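PDB 3HR6: putative surface-anchored fimbrial subunit from Corynebacterium diphtheriae, which forms the shaft of the bacterium's pili, as a major pilin built of tandem Ig-like modules with a bound calcium ion. Local coordinates for residues Gly164-Tyr169 and Glu257-Lys262; Val302-Gly307 and Gly366-Thr371. All coordinates share one frame; numbering follows the deposited sequence.

Interaction 1: Gly164-Tyr169 and Glu257-Lys262; sequences GENVKY and EAPVTK. With CA (calcium ion), chain B.
V260 is held through both its backbone N and its backbone O: the N gives a 2.8 Å bond to E165 O, nearly straight at 165° about the hydrogen, and V260 O accepts G164 N at 3.0 Å. A water donates to the same V260 O and, weakly, to E165 O, so the two carbonyls share one solvent partner. One step inward, V167 and A258 form the hydrogen-bonded antiparallel pair, V167 N and A258 O being 2.9 Å apart. On the face carrying these two side chains, V167 swings CG1 between its backbone N and carbonyl carbon (chi1 60°), and that methyl meets V260 CG2 at 4.0 Å, the two side chains crossing at about a right angle. On the other face K168 and E257 pack aliphatically, K168 CB against E257 CG at 3.9 Å. Their charged ends do not touch; a water donates to E257 OE2 at 2.8 Å and weakly accepts from K168 NZ. In the non-hydrogen-bonded pair on the other side of V167, N166 lays OD1 against P259, 3.2 Å from P259 CA.

E165 CB points away from 257-262, and its bent chain carries OE1 to the calcium ion, 2.5 Å away. Two waters on the metal tie it back to the segment, one donating to E165 OE2 and the other to N166 O. D153 OD1 and the carbonyl oxygens of D155, Q158 and G160 also bind the metal. The bonds from G164 N and E165 O to V260 probably steady the backbone that carries E165. Strand 166-174 lies between 148-152 and 251-259 in an antiparallel sheet of the Cna-B-like domain, with K168 bonded by its backbone to V152, and Y169 reaching across to L269 and N271 of strand 268-276.

Interaction 2: Val302-Gly307 and Gly366-Thr371; sequences VSSKFG and GIHLGT
T371 OG1 has two hydrogen-bond partners: S304 OG at 2.9 Å across the strands, and H368 NE2 at 3.1 Å within its own strand. The threonine oxygen sits in the plane of the imidazole, at its edge, which steadies the ring's rotation. At the other nitrogen, H368 ND1 is hydrogen-bonded to F161 N, and the F161 ring stacks on the imidazole. T371 also sets CG2 against V302 CG1, 3.5 Å away.

The backbones pair as antiparallel strands. K305 N reaches G370 O at 2.7 Å, while K305 O accepts L369 N at 2.8 Å, so K305 faces two residues and the register slips by one: a beta bulge, after which F306 pairs with H368. Within this Ig-like pilin, strand 302-315 pairs antiparallel with 361-375 and 268-276, and parallel with 424-432.

Past the bulge F306 turns one face to H368. The CH-pi contact puts H368 CA 3.9 Å from the ring centroid, 18° off the normal, and H368 CB hangs over CZ and CE2; the two rings meet obliquely, with planes 33° apart. L369 sends CD1 to G307 N on the backbone opposite. K305 NZ donates to S303 OG, which also bonds to D270 OD1, and is hydrogen-bonded to T420 O as well.

From the N terminus, interaction 1 comes first: it brings 257-262 back onto 164-169 and closes a loop of 87 residues within the Cna-B-like range. The chain then runs through strand 268-276 before interaction 2 opens, and 366-371 returns to 302-307 after 58 residues. The two loops follow in series, neither nested nor crossed. Their centres are 12 Å apart and they touch, V260 CG1 meeting F306 CZ at 4.1 Å and Y169 CE1 meeting V302 CG1 at 4.2 Å. F161, next to calcium ligand G160, contacts V167 as well as H368, so the calcium loop joins the two contacts where their sheets meet.

Interaction 1: Gly164-Tyr169 and Glu257-Lys262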
# COMPACT_ATOMS: atom_id res chain seq x y z
N GLY A 164 18.67 0.69 12.23
CA GLY A 164 19.98 1.22 11.96
C GLY A 164 20.44 0.90 10.55
O GLY A 164 21.45 1.44 10.09
N GLU A 165 19.70 0.04 9.88
CA GLU A 165 19.93 -0.26 8.48
C GLU A 165 18.74 0.20 7.62
O GLU A 165 17.72 0.66 8.11
CB GLU A 165 20.07 -1.79 8.32
CG GLU A 165 21.27 -2.39 9.07
CD GLU A 165 21.94 -3.50 8.27
OE1 GLU A 165 21.27 -4.45 7.84
OE2 GLU A 165 23.16 -3.43 8.08
N ASN A 166 18.90 0.06 6.31
CA ASN A 166 17.85 0.37 5.39
C ASN A 166 17.07 -0.85 4.92
O ASN A 166 17.60 -1.94 4.76
CB ASN A 166 18.41 1.06 4.16
CG ASN A 166 19.15 2.33 4.50
OD1 ASN A 166 18.64 3.21 5.19
ND2 ASN A 166 20.39 2.42 4.04
N VAL A 167 15.77 -0.62 4.74
CA VAL A 167 14.88 -1.56 4.08
C VAL A 167 14.71 -1.09 2.65
O VAL A 167 14.85 0.10 2.36
CB VAL A 167 13.52 -1.66 4.81
CG1 VAL A 167 12.74 -0.27 4.89
CG2 VAL A 167 12.62 -2.80 4.21
N LYS A 168 14.38 -2.02 1.79
CA LYS A 168 14.00 -1.72 0.41
C LYS A 168 12.64 -2.35 0.15
O LYS A 168 12.37 -3.46 0.58
CB LYS A 168 15.03 -2.28 -0.55
CG LYS A 168 14.73 -2.05 -2.03
CD LYS A 168 15.98 -2.33 -2.84
CE LYS A 168 15.73 -2.41 -4.27
NZ LYS A 168 16.99 -2.74 -5.00
N TYR A 169 11.76 -1.60 -0.49
CA TYR A 169 10.48 -2.10 -0.93
C TYR A 169 10.35 -2.05 -2.42
O TYR A 169 10.93 -1.21 -3.08
CB TYR A 169 9.35 -1.31 -0.32
CG TYR A 169 9.20 -1.47 1.15
CD1 TYR A 169 8.93 -2.71 1.71
CD2 TYR A 169 9.33 -0.40 1.98
CE1 TYR A 169 8.78 -2.84 3.12
CE2 TYR A 169 9.17 -0.50 3.34
CZ TYR A 169 8.92 -1.74 3.90
OH TYR A 169 8.81 -1.74 5.27
N GLU A 257 14.33 2.67 -1.09
CA GLU A 257 14.93 2.34 0.19
C GLU A 257 14.55 3.41 1.23
O GLU A 257 14.33 4.57 0.89
CB GLU A 257 16.44 2.24 0.09
CG GLU A 257 16.94 1.11 -0.74
CD GLU A 257 18.45 0.90 -0.62
OE1 GLU A 257 19.03 1.29 0.42
OE2 GLU A 257 19.06 0.35 -1.56
N ALA A 258 14.46 2.99 2.48
CA ALA A 258 14.32 3.94 3.58
C ALA A 258 14.99 3.41 4.82
O ALA A 258 15.07 2.20 5.01
CB ALA A 258 12.86 4.19 3.86
N PRO A 259 15.45 4.32 5.69
CA PRO A 259 16.09 3.87 6.93
C PRO A 259 15.10 3.35 7.97
O PRO A 259 14.04 3.94 8.22
CB PRO A 259 16.85 5.10 7.41
CG PRO A 259 16.25 6.22 6.80
CD PRO A 259 15.64 5.76 5.48
N VAL A 260 15.43 2.22 8.56
CA VAL A 260 14.63 1.71 9.67
C VAL A 260 15.15 2.44 10.91
O VAL A 260 16.24 2.14 11.35
CB VAL A 260 14.71 0.17 9.81
CG1 VAL A 260 13.87 -0.31 10.97
CG2 VAL A 260 14.23 -0.54 8.54
N THR A 261 14.36 3.33 11.51
CA THR A 261 14.91 4.22 12.53
C THR A 261 14.55 3.83 13.94
O THR A 261 15.22 4.27 14.88
CB THR A 261 14.50 5.70 12.35
OG1 THR A 261 13.13 5.88 12.73
CG2 THR A 261 14.67 6.14 10.92
N LYS A 262 13.53 2.99 14.08
CA LYS A 262 13.14 2.57 15.43
C LYS A 262 12.36 1.31 15.39
O LYS A 262 11.74 0.96 14.38
CB LYS A 262 12.36 3.65 16.15
CG LYS A 262 11.08 4.04 15.50
CD LYS A 262 10.58 5.38 16.06
CE LYS A 262 9.25 5.79 15.47
NZ LYS A 262 8.73 7.05 16.16
CA CA B . 21.01 -5.79 5.69
O HOH W 1 18.54 3.30 9.96
O HOH W 2 23.44 -4.91 6.02
O HOH W 3 20.37 -3.32 5.07
O HOH W 4 18.41 0.09 -4.23

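Interaction 2: Val302-Gly307 and Gly366-Thr371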
# COMPACT_ATOMS: atom_id res chain seq x y z
N VAL A 302 2.97 -6.19 3.34
CA VAL A 302 4.27 -6.65 3.77
C VAL A 302 4.34 -6.39 5.26
O VAL A 302 3.98 -5.30 5.73
CB VAL A 302 5.44 -5.98 3.03
CG1 VAL A 302 6.80 -6.47 3.66
CG2 VAL A 302 5.42 -6.37 1.62
N SER A 303 4.72 -7.43 6.02
CA SER A 303 4.89 -7.26 7.46
C SER A 303 6.20 -7.87 7.92
O SER A 303 6.41 -9.07 7.86
CB SER A 303 3.73 -7.86 8.24
OG SER A 303 3.87 -7.72 9.68
N SER A 304 7.12 -7.01 8.35
CA SER A 304 8.41 -7.45 8.85
C SER A 304 8.37 -7.52 10.35
O SER A 304 7.87 -6.61 10.99
CB SER A 304 9.50 -6.50 8.37
OG SER A 304 9.56 -6.55 6.94
N LYS A 305 8.86 -8.61 10.92
CA LYS A 305 8.67 -8.91 12.32
C LYS A 305 9.94 -8.61 13.10
O LYS A 305 11.02 -8.99 12.68
CB LYS A 305 8.34 -10.39 12.45
CG LYS A 305 7.26 -10.89 11.48
CD LYS A 305 5.93 -10.18 11.71
CE LYS A 305 4.86 -10.79 10.81
NZ LYS A 305 3.53 -10.18 11.01
N PHE A 306 9.77 -7.96 14.25
CA PHE A 306 10.90 -7.50 15.05
C PHE A 306 10.86 -8.14 16.40
O PHE A 306 9.83 -8.57 16.90
CB PHE A 306 10.92 -5.98 15.16
CG PHE A 306 11.47 -5.30 13.94
CD1 PHE A 306 10.76 -5.29 12.74
CD2 PHE A 306 12.73 -4.74 13.96
CE1 PHE A 306 11.30 -4.69 11.60
CE2 PHE A 306 13.25 -4.13 12.83
CZ PHE A 306 12.56 -4.12 11.65
N GLY A 307 12.06 -8.19 17.00
CA GLY A 307 12.19 -8.75 18.34
C GLY A 307 13.18 -7.98 19.18
O GLY A 307 13.89 -7.10 18.70
N GLY A 366 15.05 -3.81 18.32
CA GLY A 366 15.04 -3.59 16.89
C GLY A 366 15.70 -4.59 15.99
O GLY A 366 16.19 -4.27 14.87
N ILE A 367 15.67 -5.84 16.44
CA ILE A 367 16.17 -6.95 15.72
C ILE A 367 15.12 -7.36 14.69
O ILE A 367 14.04 -7.85 15.06
CB ILE A 367 16.48 -8.16 16.63
CG1 ILE A 367 17.49 -7.79 17.74
CG2 ILE A 367 17.02 -9.26 15.79
CD1 ILE A 367 17.52 -8.75 18.94
N HIS A 368 15.44 -7.19 13.41
CA HIS A 368 14.53 -7.63 12.34
C HIS A 368 14.71 -9.13 12.17
O HIS A 368 15.78 -9.62 11.83
CB HIS A 368 14.83 -6.89 11.04
CG HIS A 368 14.14 -7.47 9.85
ND1 HIS A 368 14.76 -7.67 8.62
CD2 HIS A 368 12.87 -7.92 9.70
CE1 HIS A 368 13.89 -8.18 7.77
NE2 HIS A 368 12.74 -8.39 8.42
N LEU A 369 13.65 -9.88 12.41
CA LEU A 369 13.70 -11.32 12.37
C LEU A 369 13.37 -11.94 11.02
O LEU A 369 13.94 -12.94 10.63
CB LEU A 369 12.74 -11.85 13.42
CG LEU A 369 13.08 -11.48 14.83
CD1 LEU A 369 11.93 -11.90 15.71
CD2 LEU A 369 14.34 -12.19 15.31
N GLY A 370 12.43 -11.32 10.31
CA GLY A 370 11.97 -11.86 9.05
C GLY A 370 10.77 -11.10 8.54
O GLY A 370 10.33 -10.15 9.19
N THR A 371 10.22 -11.55 7.41
CA THR A 371 9.19 -10.82 6.69
C THR A 371 8.14 -11.76 6.11
O THR A 371 8.43 -12.82 5.57
CB THR A 371 9.79 -9.97 5.57
OG1 THR A 371 10.73 -9.08 6.15
CG2 THR A 371 8.69 -9.16 4.88